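Local coordinates for protein SnoN,SnoN (Streptomyces nogalater, PDB 5EQU) that is an epimerase of the PhyH family that binds iron, 2-oxoglutarate and nogalamycin RO, and is probably a 2-oxoglutarate-dependent non-haem iron enzyme, at the Nogalamycin RO site. Coordinates in Å, arbitrary orientation; residue numbers count along the deposited sequence, not the author numbering.

The Nogalamycin RO site. Residues 76-78, 84, 86, 122, 124, 126, 142, 144, 147-148, 192, 257-258. With 5R6 (Nogalamycin RO), chain B.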
loop_
_atom_site.group_PDB
_atom_site.type_symbol
_atom_site.label_atom_id
_atom_site.label_comp_id
_atom_site.label_asym_id
_atom_site.label_seq_id
_atom_site.Cartn_x
_atom_site.Cartn_y
_atom_site.Cartn_z
ATOM N N TRP A 76 -13.291 2.329 -5.296
ATOM C CA TRP A 76 -12.450 2.283 -6.471
ATOM C C TRP A 76 -13.089 1.247 -7.380
ATOM O O TRP A 76 -13.166 0.069 -7.035
ATOM C CB TRP A 76 -11.025 1.878 -6.079
ATOM C CG TRP A 76 -9.979 1.551 -7.220
ATOM C CD1 TRP A 76 -10.148 1.661 -8.589
ATOM C CD2 TRP A 76 -8.630 1.106 -7.031
ATOM N NE1 TRP A 76 -8.991 1.328 -9.235
ATOM C CE2 TRP A 76 -8.055 0.951 -8.312
ATOM C CE3 TRP A 76 -7.866 0.778 -5.905
ATOM C CZ2 TRP A 76 -6.744 0.520 -8.495
ATOM C CZ3 TRP A 76 -6.548 0.340 -6.087
ATOM C CH2 TRP A 76 -6.009 0.206 -7.369
ATOM N N GLY A 77 -13.551 1.678 -8.543
ATOM C CA GLY A 77 -14.277 0.792 -9.413
ATOM C C GLY A 77 -14.783 1.495 -10.639
ATOM O O GLY A 77 -14.376 2.614 -10.935
ATOM N N SER A 78 -15.667 0.818 -11.352
ATOM C CA SER A 78 -16.081 1.219 -12.680
ATOM C C SER A 78 -17.310 0.422 -13.065
ATOM O O SER A 78 -17.747 -0.436 -12.312
ATOM C CB SER A 78 -14.943 0.966 -13.680
ATOM O OG SER A 78 -14.886 -0.393 -14.082
ATOM N N MET A 84 -12.179 -2.317 -5.170
ATOM C CA MET A 84 -12.256 -2.412 -3.714
ATOM C C MET A 84 -13.025 -1.242 -3.185
ATOM O O MET A 84 -13.229 -0.261 -3.921
ATOM C CB MET A 84 -10.862 -2.397 -3.084
ATOM C CG MET A 84 -10.032 -1.226 -3.525
ATOM S SD MET A 84 -8.462 -1.149 -2.692
ATOM C CE MET A 84 -7.437 -2.207 -3.712
ATOM N N TYR A 86 -12.468 1.249 0.233
ATOM C CA TYR A 86 -11.431 1.574 1.203
ATOM C C TYR A 86 -11.723 2.789 2.026
ATOM O O TYR A 86 -12.417 3.693 1.570
ATOM C CB TYR A 86 -10.055 1.737 0.564
ATOM C CG TYR A 86 -9.861 2.898 -0.383
ATOM C CD1 TYR A 86 -10.151 2.782 -1.739
ATOM C CD2 TYR A 86 -9.347 4.116 0.069
ATOM C CE1 TYR A 86 -9.949 3.848 -2.615
ATOM C CE2 TYR A 86 -9.135 5.170 -0.802
ATOM C CZ TYR A 86 -9.443 5.024 -2.136
ATOM O OH TYR A 86 -9.249 6.080 -2.987
ATOM N N LYS A 122 0.260 7.785 4.501
ATOM C CA LYS A 122 -1.158 7.396 4.691
ATOM C C LYS A 122 -1.298 5.931 5.026
ATOM O O LYS A 122 -0.401 5.152 4.721
ATOM C CB LYS A 122 -2.006 7.704 3.453
ATOM C CG LYS A 122 -1.682 6.845 2.232
ATOM C CD LYS A 122 -2.543 7.246 1.033
ATOM C CE LYS A 122 -2.099 6.534 -0.225
ATOM N NZ LYS A 122 -3.158 6.644 -1.258
ATOM N N GLU A 124 -4.590 3.044 4.503
ATOM C CA GLU A 124 -5.927 2.737 4.048
ATOM C C GLU A 124 -6.375 1.363 4.506
ATOM O O GLU A 124 -5.604 0.427 4.490
ATOM C CB GLU A 124 -5.967 2.808 2.517
ATOM C CG GLU A 124 -5.757 4.243 2.005
ATOM C CD GLU A 124 -5.361 4.336 0.535
ATOM O OE1 GLU A 124 -4.783 3.374 -0.049
ATOM O OE2 GLU A 124 -5.621 5.408 -0.030
ATOM N N LEU A 126 -8.557 -1.676 3.440
ATOM C CA LEU A 126 -8.951 -2.191 2.105
ATOM C C LEU A 126 -9.913 -3.369 2.191
ATOM O O LEU A 126 -9.748 -4.256 3.035
ATOM C CB LEU A 126 -7.725 -2.609 1.310
ATOM C CG LEU A 126 -6.516 -1.657 1.196
ATOM C CD1 LEU A 126 -5.491 -2.229 0.226
ATOM C CD2 LEU A 126 -6.874 -0.243 0.759
ATOM N N HIS A 142 -0.305 -2.126 -12.030
ATOM C CA HIS A 142 -0.104 -0.704 -11.952
ATOM C C HIS A 142 1.221 -0.419 -11.312
ATOM O O HIS A 142 1.894 -1.302 -10.855
ATOM C CB HIS A 142 -1.294 -0.051 -11.193
ATOM C CG HIS A 142 -1.330 -0.360 -9.721
ATOM N ND1 HIS A 142 -2.062 -1.392 -9.208
ATOM C CD2 HIS A 142 -0.749 0.246 -8.665
ATOM C CE1 HIS A 142 -1.926 -1.423 -7.906
ATOM N NE2 HIS A 142 -1.117 -0.448 -7.543
ATOM N N ASP A 144 2.598 2.337 -8.682
ATOM C CA ASP A 144 2.091 3.341 -7.753
ATOM C C ASP A 144 2.858 4.658 -7.688
ATOM O O ASP A 144 2.262 5.672 -7.340
ATOM C CB ASP A 144 2.040 2.803 -6.323
ATOM C CG ASP A 144 0.871 1.907 -6.075
ATOM O OD1 ASP A 144 -0.243 2.452 -6.142
ATOM O OD2 ASP A 144 1.090 0.701 -5.735
ATOM N N ALA A 147 1.787 8.268 -8.501
ATOM C CA ALA A 147 0.487 8.612 -7.882
ATOM C C ALA A 147 0.587 9.065 -6.417
ATOM O O ALA A 147 -0.450 9.299 -5.802
ATOM C CB ALA A 147 -0.505 7.463 -8.027
ATOM N N PHE A 148 1.801 9.181 -5.862
ATOM C CA PHE A 148 1.995 9.646 -4.502
ATOM C C PHE A 148 2.423 11.093 -4.564
ATOM O O PHE A 148 3.494 11.377 -5.122
ATOM C CB PHE A 148 3.099 8.853 -3.765
ATOM C CG PHE A 148 2.794 7.395 -3.561
ATOM C CD1 PHE A 148 1.520 6.961 -3.250
ATOM C CD2 PHE A 148 3.807 6.447 -3.669
ATOM C CE1 PHE A 148 1.255 5.613 -3.077
ATOM C CE2 PHE A 148 3.547 5.083 -3.479
ATOM C CZ PHE A 148 2.273 4.672 -3.172
ATOM N N TRP A 192 -0.441 6.463 -12.097
ATOM C CA TRP A 192 -0.301 5.018 -11.722
ATOM C C TRP A 192 -0.179 4.066 -12.948
ATOM O O TRP A 192 -0.133 2.818 -12.788
ATOM C CB TRP A 192 -1.518 4.577 -10.868
ATOM C CG TRP A 192 -2.829 4.892 -11.578
ATOM C CD1 TRP A 192 -3.310 4.295 -12.720
ATOM C CD2 TRP A 192 -3.771 5.915 -11.243
ATOM N NE1 TRP A 192 -4.489 4.874 -13.104
ATOM C CE2 TRP A 192 -4.801 5.873 -12.222
ATOM C CE3 TRP A 192 -3.844 6.881 -10.222
ATOM C CZ2 TRP A 192 -5.903 6.748 -12.200
ATOM C CZ3 TRP A 192 -4.939 7.742 -10.199
ATOM C CH2 TRP A 192 -5.954 7.667 -11.189
ATOM N N PHE A 257 -8.239 14.146 -6.529
ATOM C CA PHE A 257 -8.460 13.256 -5.397
ATOM C C PHE A 257 -7.179 12.690 -4.778
ATOM O O PHE A 257 -7.224 12.305 -3.641
ATOM C CB PHE A 257 -9.489 12.157 -5.704
ATOM C CG PHE A 257 -8.951 11.024 -6.534
ATOM C CD1 PHE A 257 -8.302 9.950 -5.932
ATOM C CD2 PHE A 257 -9.106 11.029 -7.920
ATOM C CE1 PHE A 257 -7.785 8.912 -6.711
ATOM C CE2 PHE A 257 -8.602 10.002 -8.695
ATOM C CZ PHE A 257 -7.938 8.933 -8.090
ATOM N N LEU A 258 -6.055 12.649 -5.497
ATOM C CA LEU A 258 -4.768 12.296 -4.903
ATOM C C LEU A 258 -4.091 13.474 -4.208
ATOM O O LEU A 258 -3.399 13.302 -3.197
ATOM C CB LEU A 258 -3.806 11.745 -5.944
ATOM C CG LEU A 258 -4.270 10.573 -6.825
ATOM C CD1 LEU A 258 -3.242 10.284 -7.908
ATOM C CD2 LEU A 258 -4.510 9.347 -5.980
HETATM C CAR 5R6 B . -9.268 0.503 -14.524
HETATM C CBN 5R6 B . -9.762 -0.514 -15.460
HETATM O OAL 5R6 B . -8.643 -1.391 -15.845
HETATM C CBR 5R6 B . -10.585 0.134 -16.620
HETATM O OAM 5R6 B . -11.928 -0.228 -16.320
HETATM C CBM 5R6 B . -10.604 1.709 -16.666
HETATM C CAB 5R6 B . -11.122 2.298 -17.970
HETATM O OAW 5R6 B . -9.311 2.283 -16.385
HETATM C CBP 5R6 B . -8.608 1.716 -15.219
HETATM O OAX 5R6 B . -8.399 2.693 -14.170
HETATM C CBQ 5R6 B . -9.285 3.683 -13.568
HETATM C CAT 5R6 B . -10.826 3.509 -13.612
HETATM C CBW 5R6 B . -11.489 4.830 -13.132
HETATM C CAE 5R6 B . -13.018 4.681 -12.979
HETATM O OAO 5R6 B . -11.281 5.776 -14.150
HETATM C CBF 5R6 B . -8.823 3.984 -12.246
HETATM C CBB 5R6 B . -7.574 3.534 -11.767
HETATM O OAK 5R6 B . -6.833 2.743 -12.570
HETATM C CBK 5R6 B . -7.037 3.843 -10.509
HETATM C CBH 5R6 B . -5.793 3.372 -10.100
HETATM O OAI 5R6 B . -5.132 2.606 -10.821
HETATM C CBJ 5R6 B . -5.307 3.763 -8.838
HETATM C CBA 5R6 B . -4.071 3.309 -8.410
HETATM O OAJ 5R6 B . -3.398 2.469 -9.242
HETATM C CAP 5R6 B . -3.560 3.664 -7.198
HETATM C CBD 5R6 B . -4.268 4.465 -6.322
HETATM C CBX 5R6 B . -3.739 4.906 -5.072
HETATM C CAF 5R6 B . -2.286 5.436 -5.276
HETATM O OAY 5R6 B . -4.389 6.123 -4.609
HETATM C CBS 5R6 B . -3.778 3.881 -3.976
HETATM O OAN 5R6 B . -3.185 4.421 -2.768
HETATM C CBT 5R6 B . -5.230 3.491 -3.722
HETATM N NBV 5R6 B . -5.309 2.603 -2.562
HETATM C CAD 5R6 B . -6.710 2.185 -2.310
HETATM C CAC 5R6 B . -4.427 1.397 -2.632
HETATM C CAS 5R6 B . -6.143 4.750 -3.571
HETATM C CBO 5R6 B . -5.768 5.951 -4.521
HETATM O OAV 5R6 B . -6.190 5.731 -5.871
HETATM C CBE 5R6 B . -5.503 4.913 -6.728
HETATM C CBL 5R6 B . -6.053 4.582 -7.977
HETATM C CBG 5R6 B . -7.301 5.046 -8.411
HETATM O OAH 5R6 B . -7.973 5.764 -7.691
HETATM C CBI 5R6 B . -7.787 4.680 -9.680
HETATM C CAQ 5R6 B . -9.028 5.149 -10.158
HETATM C CBC 5R6 B . -9.567 4.826 -11.421
HETATM C CBU 5R6 B . -10.816 5.414 -11.821
HETATM C CAZ 5R6 B . -10.582 6.840 -12.118
HETATM O OAG 5R6 B . -11.475 7.687 -11.979
HETATM O OAU 5R6 B . -9.359 7.202 -12.690
HETATM C CAA 5R6 B . -9.248 8.468 -13.399
#
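In SnoN, a member of the phytanoyl-CoA dioxygenase (PhyH) family, nogalamycin RO illustrates how a flat polyketide is clamped by aromatics while a lysine-glutamate pair grips its amino sugar. His142 and Asp144, the HXD pair of the family's iron-binding facial triad, lie beside the ligand; the imidazole of His142 turns one face to the ring oxygen substituent 5R6 OAJ, offset toward the rim. Of the engineered fusion, all residues described except Phe257 and Leu258 belong to the first SnoN segment.

Two tryptophans sandwich the fused rings. Trp192, its CG in the crowded position between backbone N and carbonyl carbon (chi1 54°), lies nearly parallel, its six-membered ring 13° from the central ligand ring, with 3.4 Å between Trp192 CE2 and 5R6 CBH. Trp76, its CG anti to the backbone N (chi1 171°), stacks on the opposite face but more tilted, bringing CZ2 to 3.4 Å from 5R6 CBH. Phe257 brings CZ to the quinone carbonyl oxygen 5R6 OAH, while Leu258 CD2 packs alongside the sugar near 5R6 CBO. In a CH-pi contact, the N-methyl 5R6 CAD sits centrally over the Tyr86 ring, 3.5 Å from Tyr86 CD1. Met84 SD and Leu126 CD2 flank this methyl.

Polar contacts gather at the amino sugar. The extended Lys122 donates tip-on from NZ to the hydroxyl 5R6 OAN (2.7 Å). The dimethylamino nitrogen 5R6 NBV donates to Glu124 OE1 at 2.7 Å, approaching from above the carboxylate plane. A salt bridge from Lys122 NZ to Glu124 OE2 (3.0 Å) ties the two side chains together. The Glu124 carboxylate would favour a protonated amine, while the Lys122 charge may partly offset it.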